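Local structure of MGS-M4 (Unidentified, 4Q3M) at residues 171-174 with 175-179; 143-146 with 147-151. The protein is probably an NAD(P)H-dependent oxidoreductase of the aldo-keto reductase family, built as an alpha/beta (TIM) barrel, whose substrate is not known. All coordinates share one frame; numbering follows the deposited sequence.

Contact 1. Residues 171-174 with 175-179; sequences HDYC and KKNNI
Tyr-173 and Asn-177 are brought together by their first torsions: the tyrosine CG stands opposite its backbone N (chi1 173°), beside its own carbonyl carbon, while the asparagine CG lies next to its backbone N (chi1 -67°), turning the amide back over the last turn. Asn-177 ND2 then donates a nearly straight bond of 2.8 Å to Tyr-173 O, close to the amide plane. Asn-177 ND2 also sits 3.2 Å above one face of the Tyr-173 ring, offset toward its rim. Two residues earlier on the helix, Lys-175 bends at chi3 and lays CE over the face of the His-171 ring, a CH-pi contact 3.8 Å from the centroid. Lys-175 NZ reaches Asp-172 OD1 at 3.7 Å, a long salt bridge. A Schellman motif ends the helix: Ile-179 N bonds to Cys-174 O at 2.7 Å, Asn-178 takes positive phi, and its N makes a weak bond to Lys-175 O. Beneath this turn the Cys-174 and Ile-179 CB atoms pack at 3.8 Å. Both residues also touch Asn-157 of strand 156-160, His-171 and Cys-174 rest on Leu-181 of strand 180-184, and Tyr-173 leans on Leu-143 and Met-144 of helix 140-149.

Contact 2. Residues 143-146 with 147-151; sequences LMYL and MENAK
Tyr-145 and Asn-149, one helical turn apart, carry the side-chain part of this contact. The asparagine amide crosses the tyrosine ring with their planes 47° apart, and Asn-149 ND2 hangs 3.3 Å above one face of the Tyr-145 ring, over its centre. The ring can take that place because its CG stands across from the backbone N (chi1 -175°), beside its own carbonyl carbon, the group to which the amide bonds. Tyr-145 O is gripped twice from the same residue, by Asn-149 N at 3.0 Å and by Asn-149 ND2 at 2.9 Å, the latter bond tilted out of the amide plane. This pair is the tight side of the contact, together with the bond of 2.8 Å from Ala-150 N to Leu-146 O as the helix ends. Leu-143 and Leu-146 owe their burial to Val-135 of strand 133-136 and to Phe-138. The opposite character is found at Glu-148, which is exposed: its CB passes Met-144 O at 3.4 Å, but its carboxylate leads away from the preceding turn. Between these extremes Met-147 sets CB and CG beside Leu-143 O, then bends at chi2 and chi3 and leads away, toward Tyr-173 and Asn-177, while Met-144 packs on Met-144 of the second subunit. Tyr-145 also touches Leu-115 of helix 111-126, and its ring meets that of Tyr-111. With an alanine at Tyr-145, the Asn-149 amide is likely to lose the ring face its ND2 lies over and to be freer to turn, and the touch on Leu-115 to go too. The Asn-149 side chain thus adds a second donor to a main-chain carbonyl already bonded by the backbone N-H, while the aromatic face under the same amide is likely to limit its rotation.

Followed from the N terminus, the chain leaves strand 133-136, runs through helix 140-149, where contact 2 closes the last turn, passes strand 156-160, and reaches contact 1 at the end of helix 168-176, just before strand 180-184. The two contacts lie in series: neither nests in nor crosses the other, and each spans a single helix end rather than a long loop. They belong to successive beta-alpha-beta units of the barrel, which share strand 156-160. Their centres are about 13 Å apart, and the two helices touch side by side, with Cys-174 SG 3.8 Å from Leu-143 CD1 and Asn-177 OD1 3.8 Å from Met-147 CE.

Contact 1. Residues 171-174 with 175-179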
loop_
_atom_site.group_PDB
_atom_site.type_symbol
_atom_site.label_atom_id
_atom_site.label_comp_id
_atom_site.label_asym_id
_atom_site.label_seq_id
_atom_site.Cartn_x
_atom_site.Cartn_y
_atom_site.Cartn_z
ATOM N N HIS A 171 3.149 3.237 12.270
ATOM C CA HIS A 171 3.862 3.068 13.530
ATOM C C HIS A 171 3.223 3.901 14.636
ATOM O O HIS A 171 2.986 3.408 15.739
ATOM C CB HIS A 171 5.333 3.454 13.369
ATOM C CG HIS A 171 6.175 3.144 14.567
ATOM N ND1 HIS A 171 7.372 3.780 14.819
ATOM C CD2 HIS A 171 5.999 2.261 15.578
ATOM C CE1 HIS A 171 7.894 3.306 15.935
ATOM N NE2 HIS A 171 7.081 2.383 16.416
ATOM N N ASP A 172 2.945 5.165 14.330
ATOM C CA ASP A 172 2.319 6.064 15.291
ATOM C C ASP A 172 0.937 5.568 15.694
ATOM O O ASP A 172 0.575 5.620 16.868
ATOM C CB ASP A 172 2.223 7.481 14.723
ATOM C CG ASP A 172 3.552 8.212 14.751
ATOM O OD1 ASP A 172 4.452 7.783 15.503
ATOM O OD2 ASP A 172 3.693 9.220 14.026
ATOM N N TYR A 173 0.170 5.086 14.720
ATOM C CA TYR A 173 -1.158 4.553 15.001
ATOM C C TYR A 173 -1.082 3.376 15.967
ATOM O O TYR A 173 -1.826 3.319 16.946
ATOM C CB TYR A 173 -1.867 4.119 13.715
ATOM C CG TYR A 173 -3.171 3.401 13.988
ATOM C CD1 TYR A 173 -4.340 4.112 14.230
ATOM C CD2 TYR A 173 -3.231 2.014 14.021
ATOM C CE1 TYR A 173 -5.530 3.461 14.491
ATOM C CE2 TYR A 173 -4.414 1.356 14.284
ATOM C CZ TYR A 173 -5.560 2.082 14.516
ATOM O OH TYR A 173 -6.737 1.423 14.778
ATOM N N CYS A 174 -0.186 2.437 15.676
ATOM C CA CYS A 174 -0.014 1.256 16.513
ATOM C C CYS A 174 0.380 1.636 17.937
ATOM O O CYS A 174 -0.166 1.101 18.903
ATOM C CB CYS A 174 1.033 0.318 15.908
ATOM S SG CYS A 174 0.527 -0.474 14.362
ATOM N N LYS A 175 1.322 2.566 18.061
ATOM C CA LYS A 175 1.784 3.017 19.369
ATOM C C LYS A 175 0.666 3.685 20.163
ATOM O O LYS A 175 0.599 3.548 21.384
ATOM C CB LYS A 175 2.968 3.977 19.223
ATOM C CG LYS A 175 4.294 3.287 18.944
ATOM C CD LYS A 175 5.465 4.247 19.100
ATOM C CE LYS A 175 5.421 5.356 18.062
ATOM N NZ LYS A 175 6.503 6.357 18.279
ATOM N N LYS A 176 -0.211 4.403 19.469
ATOM C CA LYS A 176 -1.352 5.039 20.118
ATOM C C LYS A 176 -2.355 3.997 20.600
ATOM O O LYS A 176 -3.075 4.220 21.574
ATOM C CB LYS A 176 -2.038 6.027 19.170
ATOM C CG LYS A 176 -1.236 7.288 18.891
ATOM C CD LYS A 176 -2.002 8.243 17.988
ATOM C CE LYS A 176 -1.202 9.509 17.717
ATOM N NZ LYS A 176 -1.953 10.470 16.862
ATOM N N ASN A 177 -2.396 2.859 19.916
ATOM C CA ASN A 177 -3.330 1.794 20.258
ATOM C C ASN A 177 -2.641 0.598 20.909
ATOM O O ASN A 177 -3.176 -0.512 20.909
ATOM C CB ASN A 177 -4.096 1.344 19.015
ATOM C CG ASN A 177 -5.029 2.416 18.488
ATOM O OD1 ASN A 177 -6.188 2.499 18.893
ATOM N ND2 ASN A 177 -4.524 3.248 17.585
ATOM N N ASN A 178 -1.451 0.840 21.454
ATOM C CA ASN A 178 -0.702 -0.160 22.213
ATOM C C ASN A 178 -0.429 -1.438 21.425
ATOM O O ASN A 178 -0.517 -2.543 21.960
ATOM C CB ASN A 178 -1.444 -0.500 23.506
ATOM C CG ASN A 178 -1.965 0.733 24.214
ATOM O OD1 ASN A 178 -1.202 1.488 24.816
ATOM N ND2 ASN A 178 -3.275 0.946 24.145
ATOM N N ILE A 179 -0.098 -1.275 20.149
ATOM C CA ILE A 179 0.255 -2.402 19.297
ATOM C C ILE A 179 1.739 -2.353 18.956
ATOM O O ILE A 179 2.229 -1.355 18.430
ATOM C CB ILE A 179 -0.570 -2.411 17.997
ATOM C CG1 ILE A 179 -2.066 -2.452 18.314
ATOM C CG2 ILE A 179 -0.170 -3.587 17.119
ATOM C CD1 ILE A 179 -2.953 -2.391 17.089
#

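Contact 2. Residues 143-146 with 147-151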
loop_
_atom_site.group_PDB
_atom_site.type_symbol
_atom_site.label_atom_id
_atom_site.label_comp_id
_atom_site.label_asym_id
_atom_site.label_seq_id
_atom_site.Cartn_x
_atom_site.Cartn_y
_atom_site.Cartn_z
ATOM N N LEU A 143 -6.827 -2.626 11.453
ATOM C CA LEU A 143 -6.570 -2.596 12.887
ATOM C C LEU A 143 -7.732 -1.959 13.643
ATOM O O LEU A 143 -8.094 -2.417 14.726
ATOM C CB LEU A 143 -5.272 -1.843 13.182
ATOM C CG LEU A 143 -3.989 -2.473 12.634
ATOM C CD1 LEU A 143 -2.783 -1.586 12.916
ATOM C CD2 LEU A 143 -3.784 -3.862 13.217
ATOM N N MET A 144 -8.313 -0.910 13.066
ATOM C CA MET A 144 -9.450 -0.224 13.676
ATOM C C MET A 144 -10.610 -1.184 13.913
ATOM O O MET A 144 -11.319 -1.083 14.915
ATOM C CB MET A 144 -9.916 0.948 12.805
ATOM C CG MET A 144 -8.894 2.064 12.655
ATOM S SD MET A 144 -9.591 3.623 12.072
ATOM C CE MET A 144 -10.183 3.157 10.451
ATOM N N TYR A 145 -10.795 -2.119 12.986
ATOM C CA TYR A 145 -11.862 -3.104 13.093
ATOM C C TYR A 145 -11.605 -4.072 14.243
ATOM O O TYR A 145 -12.524 -4.426 14.981
ATOM C CB TYR A 145 -12.015 -3.872 11.779
ATOM C CG TYR A 145 -13.176 -4.839 11.766
ATOM C CD1 TYR A 145 -14.466 -4.401 11.492
ATOM C CD2 TYR A 145 -12.984 -6.190 12.025
ATOM C CE1 TYR A 145 -15.532 -5.281 11.480
ATOM C CE2 TYR A 145 -14.044 -7.077 12.014
ATOM C CZ TYR A 145 -15.314 -6.618 11.741
ATOM O OH TYR A 145 -16.371 -7.500 11.728
ATOM N N LEU A 146 -10.395 -4.553 14.336
ATOM C CA LEU A 146 -9.987 -5.391 15.421
ATOM C C LEU A 146 -9.992 -4.697 16.809
ATOM O O LEU A 146 -10.416 -5.279 17.771
ATOM C CB LEU A 146 -8.635 -5.986 15.074
ATOM C CG LEU A 146 -8.497 -7.487 14.934
ATOM C CD1 LEU A 146 -9.643 -8.094 14.167
ATOM C CD2 LEU A 146 -7.214 -7.809 14.242
ATOM N N MET A 147 -9.530 -3.451 16.882
ATOM C CA MET A 147 -9.579 -2.645 18.098
ATOM C C MET A 147 -11.011 -2.495 18.596
ATOM O O MET A 147 -11.271 -2.518 19.799
ATOM C CB MET A 147 -8.964 -1.264 17.860
ATOM C CG MET A 147 -7.469 -1.277 17.594
ATOM S SD MET A 147 -6.530 -2.015 18.943
ATOM C CE MET A 147 -6.963 -0.921 20.293
ATOM N N GLU A 148 -11.940 -2.357 17.656
ATOM C CA GLU A 148 -13.345 -2.181 17.985
ATOM C C GLU A 148 -14.011 -3.481 18.435
ATOM O O GLU A 148 -14.794 -3.486 19.385
ATOM C CB GLU A 148 -14.099 -1.607 16.782
ATOM C CG GLU A 148 -15.586 -1.394 17.018
ATOM C CD GLU A 148 -15.871 -0.267 17.993
ATOM O OE1 GLU A 148 -14.994 0.603 18.175
ATOM O OE2 GLU A 148 -16.974 -0.254 18.581
ATOM N N ASN A 149 -13.691 -4.582 17.763
ATOM C CA ASN A 149 -14.450 -5.817 17.941
ATOM C C ASN A 149 -13.771 -6.909 18.770
ATOM O O ASN A 149 -14.442 -7.821 19.253
ATOM C CB ASN A 149 -14.819 -6.389 16.571
ATOM C CG ASN A 149 -15.813 -5.518 15.829
ATOM O OD1 ASN A 149 -16.988 -5.451 16.193
ATOM N ND2 ASN A 149 -15.347 -4.845 14.785
ATOM N N ALA A 150 -12.455 -6.831 18.937
ATOM C CA ALA A 150 -11.753 -7.838 19.726
ATOM C C ALA A 150 -12.045 -7.665 21.211
ATOM O O ALA A 150 -12.316 -6.559 21.678
ATOM C CB ALA A 150 -10.255 -7.780 19.472
ATOM N N LYS A 151 -11.997 -8.769 21.948
ATOM C CA LYS A 151 -12.164 -8.734 23.393
ATOM C C LYS A 151 -10.791 -8.802 24.050
ATOM O O LYS A 151 -10.617 -8.424 25.209
ATOM C CB LYS A 151 -13.062 -9.879 23.860
ATOM C CG LYS A 151 -14.431 -9.868 23.194
ATOM C CD LYS A 151 -15.324 -10.984 23.705
ATOM C CE LYS A 151 -16.701 -10.909 23.067
ATOM N NZ LYS A 151 -17.359 -9.598 23.328
#